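Local structure of phosphate ABC transporter, phosphate-binding protein (Clostridium perfringens, 4Q8R) at residues E73-D79 with S205-V211; S13-M18 with G56-R60; E21-F25 with S223-I228; V121-E126 with S150-S156. The protein probably serves as the high-affinity phosphate receptor of an ABC transporter, capturing phosphate outside the cell membrane and handing it over for uptake. All coordinates share one frame; numbering follows the deposited sequence. Where two conformers were deposited one is given.

Contact 1: residues E73-D79 with S205-V211; sequences EVEIAYD and SRPFLAV. With ZN (zinc ion), chain F.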
loop_
_atom_site.group_PDB
_atom_site.type_symbol
_atom_site.label_atom_id
_atom_site.label_comp_id
_atom_site.label_asym_id
_atom_site.label_seq_id
_atom_site.Cartn_x
_atom_site.Cartn_y
_atom_site.Cartn_z
ATOM N N GLU A 73 7.775 -12.566 10.536
ATOM C CA GLU A 73 7.575 -11.257 9.965
ATOM C C GLU A 73 8.612 -10.275 10.374
ATOM O O GLU A 73 9.099 -10.258 11.526
ATOM C CB GLU A 73 6.226 -10.718 10.373
ATOM C CG GLU A 73 5.185 -11.785 10.370
ATOM C CD GLU A 73 3.980 -11.299 11.095
ATOM O OE1 GLU A 73 3.534 -11.989 12.023
ATOM O OE2 GLU A 73 3.539 -10.174 10.791
ATOM N N VAL A 74 8.982 -9.441 9.427
ATOM C CA VAL A 74 9.928 -8.343 9.713
ATOM C C VAL A 74 9.275 -7.057 9.175
ATOM O O VAL A 74 9.077 -6.917 7.957
ATOM C CB VAL A 74 11.299 -8.558 9.023
ATOM C CG1 VAL A 74 12.181 -7.364 9.182
ATOM C CG2 VAL A 74 11.966 -9.777 9.580
ATOM N N GLU A 75 9.003 -6.120 10.074
ATOM C CA GLU A 75 8.522 -4.841 9.670
ATOM C C GLU A 75 9.708 -4.063 9.041
ATOM O O GLU A 75 10.742 -3.831 9.713
ATOM C CB GLU A 75 7.896 -4.143 10.873
ATOM C CG GLU A 75 7.183 -2.865 10.592
ATOM C CD GLU A 75 6.496 -2.251 11.848
ATOM O OE1 GLU A 75 5.967 -3.004 12.712
ATOM O OE2 GLU A 75 6.460 -0.999 11.976
ATOM N N ILE A 76 9.564 -3.624 7.791
ATOM C CA ILE A 76 10.610 -2.828 7.108
ATOM C C ILE A 76 10.347 -1.324 6.923
ATOM O O ILE A 76 11.279 -0.552 6.677
ATOM C CB ILE A 76 11.002 -3.396 5.740
ATOM C CG1 ILE A 76 9.798 -3.445 4.793
ATOM C CG2 ILE A 76 11.581 -4.789 5.862
ATOM C CD1 ILE A 76 10.160 -3.866 3.356
ATOM N N ALA A 77 9.094 -0.935 7.100
ATOM C CA ALA A 77 8.603 0.454 6.957
ATOM C C ALA A 77 7.178 0.519 7.489
ATOM O O ALA A 77 6.521 -0.528 7.667
ATOM C CB ALA A 77 8.650 0.938 5.523
ATOM N N TYR A 78 6.715 1.742 7.745
ATOM C CA TYR A 78 5.270 1.997 7.868
ATOM C C TYR A 78 4.903 2.867 6.682
ATOM O O TYR A 78 5.766 3.531 6.089
ATOM C CB TYR A 78 4.927 2.566 9.250
ATOM C CG TYR A 78 3.797 1.958 9.954
ATOM C CD1 TYR A 78 3.920 0.723 10.621
ATOM C CD2 TYR A 78 2.524 2.619 9.965
ATOM C CE1 TYR A 78 2.800 0.166 11.266
ATOM C CE2 TYR A 78 1.416 2.078 10.602
ATOM C CZ TYR A 78 1.539 0.854 11.244
ATOM O OH TYR A 78 0.404 0.325 11.839
ATOM N N ASP A 79 3.635 2.824 6.296
ATOM C CA ASP A 79 3.164 3.434 5.079
ATOM C C ASP A 79 1.759 4.032 5.279
ATOM O O ASP A 79 0.831 3.344 5.753
ATOM C CB ASP A 79 3.103 2.403 3.954
ATOM C CG ASP A 79 2.608 2.970 2.633
ATOM O OD1 ASP A 79 3.169 3.929 2.077
ATOM O OD2 ASP A 79 1.673 2.408 2.066
ATOM N N SER A 205 -3.011 4.138 7.843
ATOM C CA SER A 205 -1.649 3.666 7.687
ATOM C C SER A 205 -1.535 2.189 8.024
ATOM O O SER A 205 -2.435 1.632 8.643
ATOM C CB SER A 205 -0.719 4.509 8.592
ATOM O OG SER A 205 -0.958 4.288 9.953
ATOM N N ARG A 206 -0.410 1.580 7.670
ATOM C CA ARG A 206 -0.258 0.146 7.802
ATOM C C ARG A 206 1.246 -0.220 7.701
ATOM O O ARG A 206 2.055 0.601 7.224
ATOM C CB ARG A 206 -1.124 -0.624 6.773
ATOM C CG ARG A 206 -1.252 0.024 5.419
ATOM C CD ARG A 206 0.082 -0.059 4.661
ATOM N NE ARG A 206 0.052 0.550 3.347
ATOM C CZ ARG A 206 -0.531 0.027 2.285
ATOM N NH1 ARG A 206 -0.477 0.678 1.159
ATOM N NH2 ARG A 206 -1.214 -1.144 2.373
ATOM N N PRO A 207 1.632 -1.391 8.219
ATOM C CA PRO A 207 3.049 -1.806 8.048
ATOM C C PRO A 207 3.354 -2.335 6.653
ATOM O O PRO A 207 2.475 -2.848 5.930
ATOM C CB PRO A 207 3.189 -2.959 9.057
ATOM C CG PRO A 207 1.796 -3.619 9.038
ATOM C CD PRO A 207 0.864 -2.389 8.985
ATOM N N PHE A 208 4.633 -2.267 6.302
ATOM C CA PHE A 208 5.257 -3.059 5.254
ATOM C C PHE A 208 6.012 -4.175 5.934
ATOM O O PHE A 208 6.824 -3.897 6.837
ATOM C CB PHE A 208 6.188 -2.249 4.385
ATOM C CG PHE A 208 5.532 -1.311 3.389
ATOM C CD1 PHE A 208 4.129 -1.192 3.213
ATOM C CD2 PHE A 208 6.347 -0.545 2.538
ATOM C CE1 PHE A 208 3.608 -0.342 2.252
ATOM C CE2 PHE A 208 5.819 0.262 1.570
ATOM C CZ PHE A 208 4.439 0.376 1.419
ATOM N N LEU A 209 5.714 -5.417 5.530
ATOM C CA LEU A 209 6.345 -6.615 6.077
ATOM C C LEU A 209 7.065 -7.391 5.022
ATOM O O LEU A 209 6.593 -7.529 3.870
ATOM C CB LEU A 209 5.305 -7.549 6.733
ATOM C CG LEU A 209 4.376 -6.991 7.786
ATOM C CD1 LEU A 209 3.347 -8.042 8.181
ATOM C CD2 LEU A 209 5.171 -6.455 8.966
ATOM N N ALA A 210 8.249 -7.905 5.398
ATOM C CA ALA A 210 8.904 -8.966 4.694
ATOM C C ALA A 210 8.603 -10.229 5.527
ATOM O O ALA A 210 8.816 -10.210 6.771
ATOM C CB ALA A 210 10.409 -8.696 4.703
ATOM N N VAL A 211 8.091 -11.288 4.880
ATOM C CA VAL A 211 7.692 -12.482 5.517
ATOM C C VAL A 211 8.392 -13.669 4.855
ATOM O O VAL A 211 8.677 -13.670 3.662
ATOM C CB VAL A 211 6.147 -12.700 5.555
ATOM C CG1 VAL A 211 5.464 -11.519 6.203
ATOM C CG2 VAL A 211 5.578 -12.985 4.152
HETATM ZN ZN ZN F . 1.971 -9.731 12.247
HETATM O O HOH W 1 2.482 -8.083 12.571
#

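Contact 2: residues S13-M18 with G56-R60; sequences SVGPVM and GMASR. With PO4 (phosphate ion), chain B.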
loop_
_atom_site.group_PDB
_atom_site.type_symbol
_atom_site.label_atom_id
_atom_site.label_comp_id
_atom_site.label_asym_id
_atom_site.label_seq_id
_atom_site.Cartn_x
_atom_site.Cartn_y
_atom_site.Cartn_z
ATOM N N SER A 13 2.370 -2.012 -3.245
ATOM C CA SER A 13 2.707 -0.813 -2.476
ATOM C C SER A 13 4.204 -0.853 -2.126
ATOM O O SER A 13 4.863 0.190 -2.149
ATOM C CB SER A 13 1.919 -0.749 -1.183
ATOM O OG SER A 13 0.514 -0.765 -1.396
ATOM N N VAL A 14 4.696 -2.057 -1.844
ATOM C CA VAL A 14 6.111 -2.235 -1.453
ATOM C C VAL A 14 7.027 -2.252 -2.634
ATOM O O VAL A 14 8.234 -2.041 -2.457
ATOM C CB VAL A 14 6.296 -3.549 -0.583
ATOM C CG1 VAL A 14 7.722 -3.707 -0.020
ATOM C CG2 VAL A 14 5.378 -3.518 0.607
ATOM N N GLY A 15 6.533 -2.462 -3.849
ATOM C CA GLY A 15 7.376 -2.626 -5.025
ATOM C C GLY A 15 8.408 -1.492 -5.256
ATOM O O GLY A 15 9.589 -1.801 -5.452
ATOM N N PRO A 16 7.988 -0.192 -5.187
ATOM C CA PRO A 16 8.955 0.860 -5.500
ATOM C C PRO A 16 10.122 0.814 -4.503
ATOM O O PRO A 16 11.293 0.848 -4.923
ATOM C CB PRO A 16 8.133 2.141 -5.347
ATOM C CG PRO A 16 6.765 1.686 -5.902
ATOM C CD PRO A 16 6.603 0.320 -5.269
ATOM N N VAL A 17 9.830 0.678 -3.216
ATOM C CA VAL A 17 10.939 0.652 -2.229
ATOM C C VAL A 17 11.784 -0.590 -2.306
ATOM O O VAL A 17 13.016 -0.531 -2.165
ATOM C CB VAL A 17 10.461 0.952 -0.792
ATOM C CG1 VAL A 17 9.658 -0.165 -0.134
ATOM C CG2 VAL A 17 11.653 1.326 0.111
ATOM N N MET A 18 11.165 -1.742 -2.521
ATOM C CA MET A 18 11.934 -2.926 -2.685
ATOM C C MET A 18 12.879 -2.882 -3.874
ATOM O O MET A 18 14.067 -3.354 -3.787
ATOM C CB MET A 18 10.977 -4.155 -2.840
ATOM C CG MET A 18 11.698 -5.495 -2.575
ATOM S SD MET A 18 12.324 -5.679 -0.871
ATOM C CE MET A 18 10.898 -5.616 0.111
ATOM N N GLY A 56 8.045 -13.034 0.979
ATOM C CA GLY A 56 6.804 -12.340 0.585
ATOM C C GLY A 56 6.837 -10.900 1.092
ATOM O O GLY A 56 7.301 -10.623 2.188
ATOM N N MET A 57 6.356 -9.977 0.274
ATOM C CA MET A 57 6.146 -8.645 0.703
ATOM C C MET A 57 4.683 -8.365 0.881
ATOM O O MET A 57 3.866 -8.652 -0.042
ATOM C CB MET A 57 6.930 -7.645 -0.120
ATOM C CG MET A 57 6.665 -7.519 -1.547
ATOM S SD MET A 57 7.961 -6.626 -2.512
ATOM C CE MET A 57 7.050 -6.915 -4.088
ATOM N N ALA A 58 4.348 -7.833 2.050
ATOM C CA ALA A 58 2.946 -7.520 2.390
ATOM C C ALA A 58 2.804 -6.092 2.900
ATOM O O ALA A 58 3.719 -5.544 3.613
ATOM C CB ALA A 58 2.471 -8.451 3.413
ATOM N N SER A 59 1.670 -5.502 2.598
ATOM C CA SER A 59 1.339 -4.138 3.054
ATOM C C SER A 59 0.143 -4.177 4.008
ATOM O O SER A 59 -0.616 -3.191 4.197
ATOM C CB SER A 59 1.070 -3.260 1.866
ATOM O OG SER A 59 -0.083 -3.678 1.165
ATOM N N ARG A 60 -0.049 -5.336 4.639
ATOM C CA ARG A 60 -1.005 -5.509 5.740
ATOM C C ARG A 60 -0.378 -6.495 6.717
ATOM O O ARG A 60 0.598 -7.183 6.352
ATOM C CB ARG A 60 -2.355 -6.091 5.260
ATOM C CG ARG A 60 -2.230 -7.399 4.512
ATOM C CD ARG A 60 -3.545 -8.121 4.546
ATOM N NE ARG A 60 -3.621 -9.265 3.669
ATOM C CZ ARG A 60 -3.260 -10.490 3.992
ATOM N NH1 ARG A 60 -2.746 -10.738 5.207
ATOM N NH2 ARG A 60 -3.462 -11.474 3.123
HETATM P P PO4 B . -0.918 -4.196 -2.249
HETATM O O1 PO4 B . -1.037 -5.557 -1.546
HETATM O O2 PO4 B . -0.581 -4.361 -3.715
HETATM O O3 PO4 B . -2.161 -3.357 -1.982
HETATM O O4 PO4 B . 0.243 -3.420 -1.542
#

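Contact 3: residues E21-F25 with S223-I228; sequences EAEAF and SFIDFI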
loop_
_atom_site.group_PDB
_atom_site.type_symbol
_atom_site.label_atom_id
_atom_site.label_comp_id
_atom_site.label_asym_id
_atom_site.label_seq_id
_atom_site.Cartn_x
_atom_site.Cartn_y
_atom_site.Cartn_z
ATOM N N GLU A 21 15.745 -0.626 -2.838
ATOM C CA GLU A 21 16.570 -1.406 -1.930
ATOM C C GLU A 21 17.468 -2.366 -2.663
ATOM O O GLU A 21 18.692 -2.472 -2.352
ATOM C CB GLU A 21 15.752 -2.137 -0.856
ATOM C CG GLU A 21 14.882 -1.279 0.076
ATOM C CD GLU A 21 15.657 -0.509 1.157
ATOM O OE1 GLU A 21 16.916 -0.614 1.225
ATOM O OE2 GLU A 21 14.984 0.225 1.917
ATOM N N ALA A 22 16.911 -3.058 -3.656
ATOM C CA ALA A 22 17.669 -4.017 -4.400
ATOM C C ALA A 22 18.789 -3.356 -5.153
ATOM O O ALA A 22 19.896 -3.893 -5.233
ATOM C CB ALA A 22 16.731 -4.844 -5.348
ATOM N N GLU A 23 18.548 -2.206 -5.738
ATOM C CA GLU A 23 19.596 -1.632 -6.571
ATOM C C GLU A 23 20.722 -1.173 -5.676
ATOM O O GLU A 23 21.910 -1.239 -6.051
ATOM C CB GLU A 23 19.075 -0.471 -7.423
ATOM C CG GLU A 23 18.007 -0.863 -8.469
ATOM C CD GLU A 23 18.264 -2.166 -9.273
ATOM O OE1 GLU A 23 17.310 -2.918 -9.698
ATOM O OE2 GLU A 23 19.404 -2.476 -9.531
ATOM N N ALA A 24 20.382 -0.664 -4.515
ATOM C CA ALA A 24 21.437 -0.161 -3.607
ATOM C C ALA A 24 22.233 -1.351 -3.049
ATOM O O ALA A 24 23.465 -1.275 -2.890
ATOM C CB ALA A 24 20.861 0.688 -2.516
ATOM N N PHE A 25 21.533 -2.423 -2.688
ATOM C CA PHE A 25 22.160 -3.629 -2.200
ATOM C C PHE A 25 23.131 -4.260 -3.216
ATOM O O PHE A 25 24.155 -4.918 -2.794
ATOM C CB PHE A 25 21.050 -4.628 -1.820
ATOM C CG PHE A 25 21.540 -5.873 -1.156
ATOM C CD1 PHE A 25 22.132 -5.820 0.124
ATOM C CD2 PHE A 25 21.349 -7.124 -1.768
ATOM C CE1 PHE A 25 22.556 -7.001 0.753
ATOM C CE2 PHE A 25 21.755 -8.293 -1.143
ATOM C CZ PHE A 25 22.356 -8.237 0.119
ATOM N N SER A 223 20.791 -11.356 4.489
ATOM C CA SER A 223 21.609 -10.161 4.174
ATOM C C SER A 223 20.854 -9.012 3.618
ATOM O O SER A 223 21.076 -7.858 4.003
ATOM C CB SER A 223 22.694 -10.484 3.123
ATOM O OG SER A 223 23.752 -10.835 3.832
ATOM N N PHE A 224 19.997 -9.323 2.663
ATOM C CA PHE A 224 19.146 -8.304 2.072
ATOM C C PHE A 224 18.211 -7.659 3.095
ATOM O O PHE A 224 18.109 -6.450 3.117
ATOM C CB PHE A 224 18.411 -8.866 0.856
ATOM C CG PHE A 224 17.596 -7.859 0.114
ATOM C CD1 PHE A 224 18.157 -6.632 -0.276
ATOM C CD2 PHE A 224 16.279 -8.120 -0.207
ATOM C CE1 PHE A 224 17.408 -5.660 -0.956
ATOM C CE2 PHE A 224 15.541 -7.205 -0.888
ATOM C CZ PHE A 224 16.065 -5.951 -1.242
ATOM N N ILE A 225 17.520 -8.451 3.931
ATOM C CA ILE A 225 16.603 -7.895 4.912
ATOM C C ILE A 225 17.403 -7.020 5.907
ATOM O O ILE A 225 16.958 -5.954 6.326
ATOM C CB ILE A 225 15.913 -9.011 5.644
ATOM C CG1 ILE A 225 14.920 -9.713 4.668
ATOM C CG2 ILE A 225 15.210 -8.480 6.874
ATOM C CD1 ILE A 225 14.218 -10.921 5.242
ATOM N N ASP A 226 18.570 -7.500 6.336
ATOM C CA ASP A 226 19.422 -6.725 7.255
ATOM C C ASP A 226 19.828 -5.402 6.606
ATOM O O ASP A 226 19.902 -4.358 7.281
ATOM C CB ASP A 226 20.634 -7.571 7.702
ATOM C CG ASP A 226 20.255 -8.671 8.738
ATOM O OD1 ASP A 226 19.158 -8.632 9.364
ATOM O OD2 ASP A 226 21.071 -9.606 8.903
ATOM N N PHE A 227 20.069 -5.422 5.294
ATOM C CA PHE A 227 20.405 -4.180 4.610
ATOM C C PHE A 227 19.235 -3.201 4.625
ATOM O O PHE A 227 19.394 -2.025 4.812
ATOM C CB PHE A 227 20.793 -4.434 3.192
ATOM C CG PHE A 227 20.973 -3.190 2.414
ATOM C CD1 PHE A 227 22.132 -2.444 2.566
ATOM C CD2 PHE A 227 19.976 -2.723 1.544
ATOM C CE1 PHE A 227 22.309 -1.286 1.827
ATOM C CE2 PHE A 227 20.143 -1.555 0.825
ATOM C CZ PHE A 227 21.306 -0.829 0.959
ATOM N N ILE A 228 18.032 -3.708 4.382
ATOM C CA ILE A 228 16.836 -2.846 4.388
ATOM C C ILE A 228 16.632 -2.193 5.755
ATOM O O ILE A 228 16.204 -1.036 5.870
ATOM C CB ILE A 228 15.579 -3.633 3.984
ATOM C CG1 ILE A 228 15.676 -4.107 2.553
ATOM C CG2 ILE A 228 14.308 -2.772 4.201
ATOM C CD1 ILE A 228 14.524 -5.095 2.218
#

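Contact 4: residues V121-E126 with S150-S156; sequences VVVSRE and SQISDGS. With PO4 (phosphate ion), chain B.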
loop_
_atom_site.group_PDB
_atom_site.type_symbol
_atom_site.label_atom_id
_atom_site.label_comp_id
_atom_site.label_asym_id
_atom_site.label_seq_id
_atom_site.Cartn_x
_atom_site.Cartn_y
_atom_site.Cartn_z
ATOM N N VAL A 121 -16.854 8.457 -9.164
ATOM C CA VAL A 121 -16.396 7.214 -9.743
ATOM C C VAL A 121 -15.531 6.606 -8.637
ATOM O O VAL A 121 -14.361 7.004 -8.426
ATOM C CB VAL A 121 -15.658 7.416 -11.078
ATOM C CG1 VAL A 121 -15.030 6.108 -11.601
ATOM C CG2 VAL A 121 -16.606 8.042 -12.120
ATOM N N VAL A 122 -16.080 5.644 -7.948
ATOM C CA VAL A 122 -15.413 4.967 -6.822
ATOM C C VAL A 122 -14.480 3.904 -7.367
ATOM O O VAL A 122 -14.895 3.033 -8.147
ATOM C CB VAL A 122 -16.442 4.338 -5.829
ATOM C CG1 VAL A 122 -15.746 3.626 -4.718
ATOM C CG2 VAL A 122 -17.380 5.362 -5.276
ATOM N N VAL A 123 -13.214 3.949 -6.950
ATOM C CA VAL A 123 -12.228 2.993 -7.373
ATOM C C VAL A 123 -11.673 2.238 -6.175
ATOM O O VAL A 123 -11.209 2.831 -5.207
ATOM C CB VAL A 123 -11.066 3.599 -8.245
ATOM C CG1 VAL A 123 -10.256 2.519 -8.910
ATOM C CG2 VAL A 123 -11.608 4.578 -9.275
ATOM N N SER A 124 -11.698 0.904 -6.300
ATOM C CA SER A 124 -11.190 -0.017 -5.298
ATOM C C SER A 124 -10.115 -0.861 -5.934
ATOM O O SER A 124 -10.010 -0.969 -7.180
ATOM C CB SER A 124 -12.265 -0.980 -4.750
ATOM O OG SER A 124 -13.205 -0.270 -3.989
ATOM N N ARG A 125 -9.228 -1.402 -5.072
ATOM C CA ARG A 125 -8.255 -2.360 -5.496
ATOM C C ARG A 125 -8.946 -3.757 -5.619
ATOM O O ARG A 125 -10.075 -3.941 -5.140
ATOM C CB ARG A 125 -7.123 -2.416 -4.512
ATOM C CG ARG A 125 -6.139 -1.222 -4.632
ATOM C CD ARG A 125 -5.277 -1.286 -5.884
ATOM N NE ARG A 125 -4.522 -2.547 -5.944
ATOM C CZ ARG A 125 -3.491 -2.871 -5.141
ATOM N NH1 ARG A 125 -2.930 -1.938 -4.373
ATOM N NH2 ARG A 125 -2.987 -4.100 -5.190
ATOM N N GLU A 126 -8.254 -4.671 -6.269
ATOM C CA GLU A 126 -8.681 -6.065 -6.400
ATOM C C GLU A 126 -8.623 -6.797 -5.056
ATOM O O GLU A 126 -7.901 -6.432 -4.148
ATOM C CB GLU A 126 -7.805 -6.771 -7.390
ATOM C CG GLU A 126 -6.400 -7.196 -6.923
ATOM C CD GLU A 126 -5.412 -6.075 -6.672
ATOM O OE1 GLU A 126 -5.666 -4.880 -7.007
ATOM O OE2 GLU A 126 -4.318 -6.443 -6.163
ATOM N N SER A 150 -18.478 0.256 -7.712
ATOM C CA SER A 150 -17.015 0.507 -7.610
ATOM C C SER A 150 -16.336 -0.060 -8.862
ATOM O O SER A 150 -16.643 -1.165 -9.303
ATOM C CB SER A 150 -16.469 -0.184 -6.387
ATOM O OG SER A 150 -15.077 0.195 -6.231
ATOM N N GLN A 151 -15.420 0.682 -9.475
ATOM C CA GLN A 151 -14.477 0.164 -10.428
ATOM C C GLN A 151 -13.404 -0.619 -9.630
ATOM O O GLN A 151 -13.163 -0.268 -8.485
ATOM C CB GLN A 151 -13.752 1.303 -11.158
ATOM C CG GLN A 151 -14.711 2.191 -11.893
ATOM C CD GLN A 151 -15.410 1.428 -12.961
ATOM O OE1 GLN A 151 -14.746 0.835 -13.833
ATOM N NE2 GLN A 151 -16.727 1.405 -12.911
ATOM N N ILE A 152 -12.870 -1.673 -10.208
ATOM C CA ILE A 152 -11.831 -2.419 -9.637
ATOM C C ILE A 152 -10.605 -2.215 -10.478
ATOM O O ILE A 152 -10.591 -2.533 -11.698
ATOM C CB ILE A 152 -12.197 -3.919 -9.511
ATOM C CG1 ILE A 152 -13.487 -4.041 -8.753
ATOM C CG2 ILE A 152 -10.986 -4.707 -8.898
ATOM C CD1 ILE A 152 -13.409 -3.683 -7.326
ATOM N N SER A 153 -9.525 -1.784 -9.815
ATOM C CA SER A 153 -8.235 -1.616 -10.507
ATOM C C SER A 153 -7.228 -2.593 -9.916
ATOM O O SER A 153 -7.071 -2.670 -8.653
ATOM C CB SER A 153 -7.663 -0.199 -10.262
ATOM O OG SER A 153 -8.367 0.774 -10.990
ATOM N N ASP A 154 -6.499 -3.267 -10.776
ATOM C CA ASP A 154 -5.589 -4.309 -10.378
ATOM C C ASP A 154 -4.220 -3.705 -10.203
ATOM O O ASP A 154 -3.517 -3.467 -11.176
ATOM C CB ASP A 154 -5.575 -5.413 -11.439
ATOM C CG ASP A 154 -4.908 -6.668 -10.980
ATOM O OD1 ASP A 154 -4.400 -6.770 -9.827
ATOM O OD2 ASP A 154 -4.951 -7.605 -11.802
ATOM N N GLY A 155 -3.895 -3.439 -8.970
ATOM C CA GLY A 155 -2.615 -2.975 -8.573
ATOM C C GLY A 155 -2.542 -1.450 -8.389
ATOM O O GLY A 155 -3.362 -0.690 -8.870
ATOM N N SER A 156 -1.555 -1.012 -7.579
ATOM C CA SER A 156 -1.347 0.411 -7.267
ATOM C C SER A 156 -1.260 1.238 -8.546
ATOM O O SER A 156 -1.810 2.343 -8.607
ATOM C CB SER A 156 -0.048 0.576 -6.479
ATOM O OG SER A 156 -0.122 0.043 -5.173
HETATM P P PO4 B . -0.918 -4.196 -2.249
HETATM O O1 PO4 B . -1.037 -5.557 -1.546
HETATM O O2 PO4 B . -0.581 -4.361 -3.715
HETATM O O3 PO4 B . -2.161 -3.357 -1.982
HETATM O O4 PO4 B . 0.243 -3.420 -1.542
#

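Contact 1: residues E73-D79 with S205-V211
D79 OD2 is gripped twice by R206: NE lies 2.8 Å from OD2, on its anti lone pair, and NH1 lies 2.9 Å from the same oxygen, nearly in line with its C-O bond. The two strands carrying this salt bridge, 73-79 and 205-211, run antiparallel in the sheet of one lobe of the periplasmic binding protein fold, the D79-R206 end lying toward the probable connection to the other lobe. Carboxylate and guanidinium lie side by side, their planes only 20° apart. R206 folds back to reach D79, its CG wedged between backbone N and carbonyl carbon and the chain bent again at chi2 (71°). Outside partners hold the pair further: S174 bonds D79 OD1, S59 O accepts from R206 NH2, and T131, a phosphate ligand, accepts from NH1. This probably makes the salt bridge a second shell of the anion site.

Midway the pairing slips by one residue at a beta bulge, where I76 and A77 both face F208. F208 O accepts from I76 N, and F208 N donates to A77 O at 2.9 Å. On the face bearing E73, E75 and Y78, the Y78 ring lies over the R206-P207 peptide, with R206 O 3.4 Å above its plane; S205 OG sits at the ring edge. At the far end E73 OE2 binds zinc at 2.2 Å together with D61, while K67 forms a salt bridge to OE1; L209 CD1 packs against OE2. On the opposite face, D79 CB rests over one face of the F208 ring, 3.3 Å from CE1.

Contact 2: residues S13-M18 with G56-R60
S13 and S59 meet through a shared anion: S13 OG and S59 OG each donate to phosphate O4, both at 2.7 Å, while lying 3.9 Å from each other. The backbone N of S13 adds a third, longer bond of 3.1 Å to the same oxygen, so O4 is held by three donors from the two segments. S59 OG sits between its own backbone N and carbonyl carbon (chi1 65°), which turns the hydroxyl toward the anion. Hydroxyls of S11, T12, S41, S129 and T131 and the amide of G130 grip the phosphate as well.

The two segments belong to one lobe of the binding-protein fold, the turn into helix 15-28 packing beside the end of strand 55-58. The anion lies near the N-terminal end of that helix, whose dipole would be expected to help hold negative charge.

Apolar contacts centre on the M57 sulfur. V14 and M57 point in opposite senses as they pass, V14 CG1 lying 3.8 Å from M57 SD. M18, bent at chi2 and chi3, crosses from one turn further along the helix and sets CG 3.9 Å from SD. The other branch of V14, CG2, comes within 4.0 Å of A58 O.

Contact 3: residues E21-F25 with S223-I228
Segments 21-25 of helix 15-28 and 223-228 of helix 219-229 cross at 105°, their axes 10.3 Å apart at closest approach. F25 reaches across from the first helix and enters between F224 and F227 of the second; CG anti to the backbone N (chi1 -174°) carries the ring over to these two partners. One face of the F25 ring is covered by F224: CD1 of F224 comes within 3.6 Å of F25 CD2, and the F224 CA-H points at the same ring, its CA 4.0 Å from the centroid. F25 and F227 run alongside in opposite senses, F25 CD1 meeting F227 CB at 3.6 Å, while F25 CB lies over a face of the F227 ring. Both phenylalanine pairs are oblique, their planes inclined at about 50°.

The F224 ring presents its edge to the backbone of the first helix, with E21 O and A22 N close to its plane and CE1 3.7 Å from E21 O. A24 CB fills in against F227 CZ at 3.8 Å. E21 bends at chi2 and brings its carboxylate to F227 and I228: OE1 is 3.4 Å from F227 CE2, the carboxylate almost perpendicular to that ring, and OE2 lies 3.8 Å from I228 CG2. I236 and V237 of helix 231-239 also touch E21, and I34 of strand 34-38 backs F224. F25, F224 and F227 thus form an aromatic cluster between two helices, part of the packed helical layer beside the sheet of this lobe.

Contact 4: residues V121-E126 with S150-S156
V122 O accepts from Q151 N at 2.8 Å, the first of the bonds joining the parallel strands 121-125 and 151-153 of a beta-alpha-beta unit whose crossover carries helix 130-139. S124 uses both its backbone groups: its N donates to Q151 O at 2.9 Å and its O accepts from S153 N. Q151 O is doubly satisfied, because S150 OG reaches it from the face opposite S124 N. R125 N turns to Y172 OH, and E126 N makes only a weak bond to S153 O.

E126 turns its carboxylate back onto R125, which grips it side-on: NE to OE1 at 2.8 Å and NH2 to OE2 at 2.9 Å, both on the syn side. OE1 takes a second donor, G155 N, from above the carboxylate plane at 3.0 Å; G155 is the N-cap residue of helix 156-164. Held in this way, the guanidinium lies flat over the G155-S156 peptide, with S156 N about 3.5 Å above its plane. Its NH1/NH2 edge meets the phosphate, NH2 being shared between E126 OE2 and phosphate O2. NH1 makes a weak bond to O3, whereas R125 NH2 donates to phosphate O2 at 2.8 Å along a fairly straight 163° N-H...O path.

In the fold
From the N terminus, the turn into helix 15-28 opens contact 2, and the helix itself opens contact 3. Contact 2 closes first, at residues 56-60, while contact 3 stays open until 223-228, so the two cross along the chain; M18 touches F224 and I228, joining them in space. Contact 1 opens next, on strand 71-86 leading to the second lobe. There contact 4 opens and closes a short loop, nested inside contact 1, which ends as strand 205-213 returns. Contact 3, which encloses contacts 1 and 4, closes last, tying the following helix back to the first. Contacts 2 and 4, on separate lobes, both bind the phosphate, and contact 1 adjoins contact 2 through strands 55-58 and 205-213.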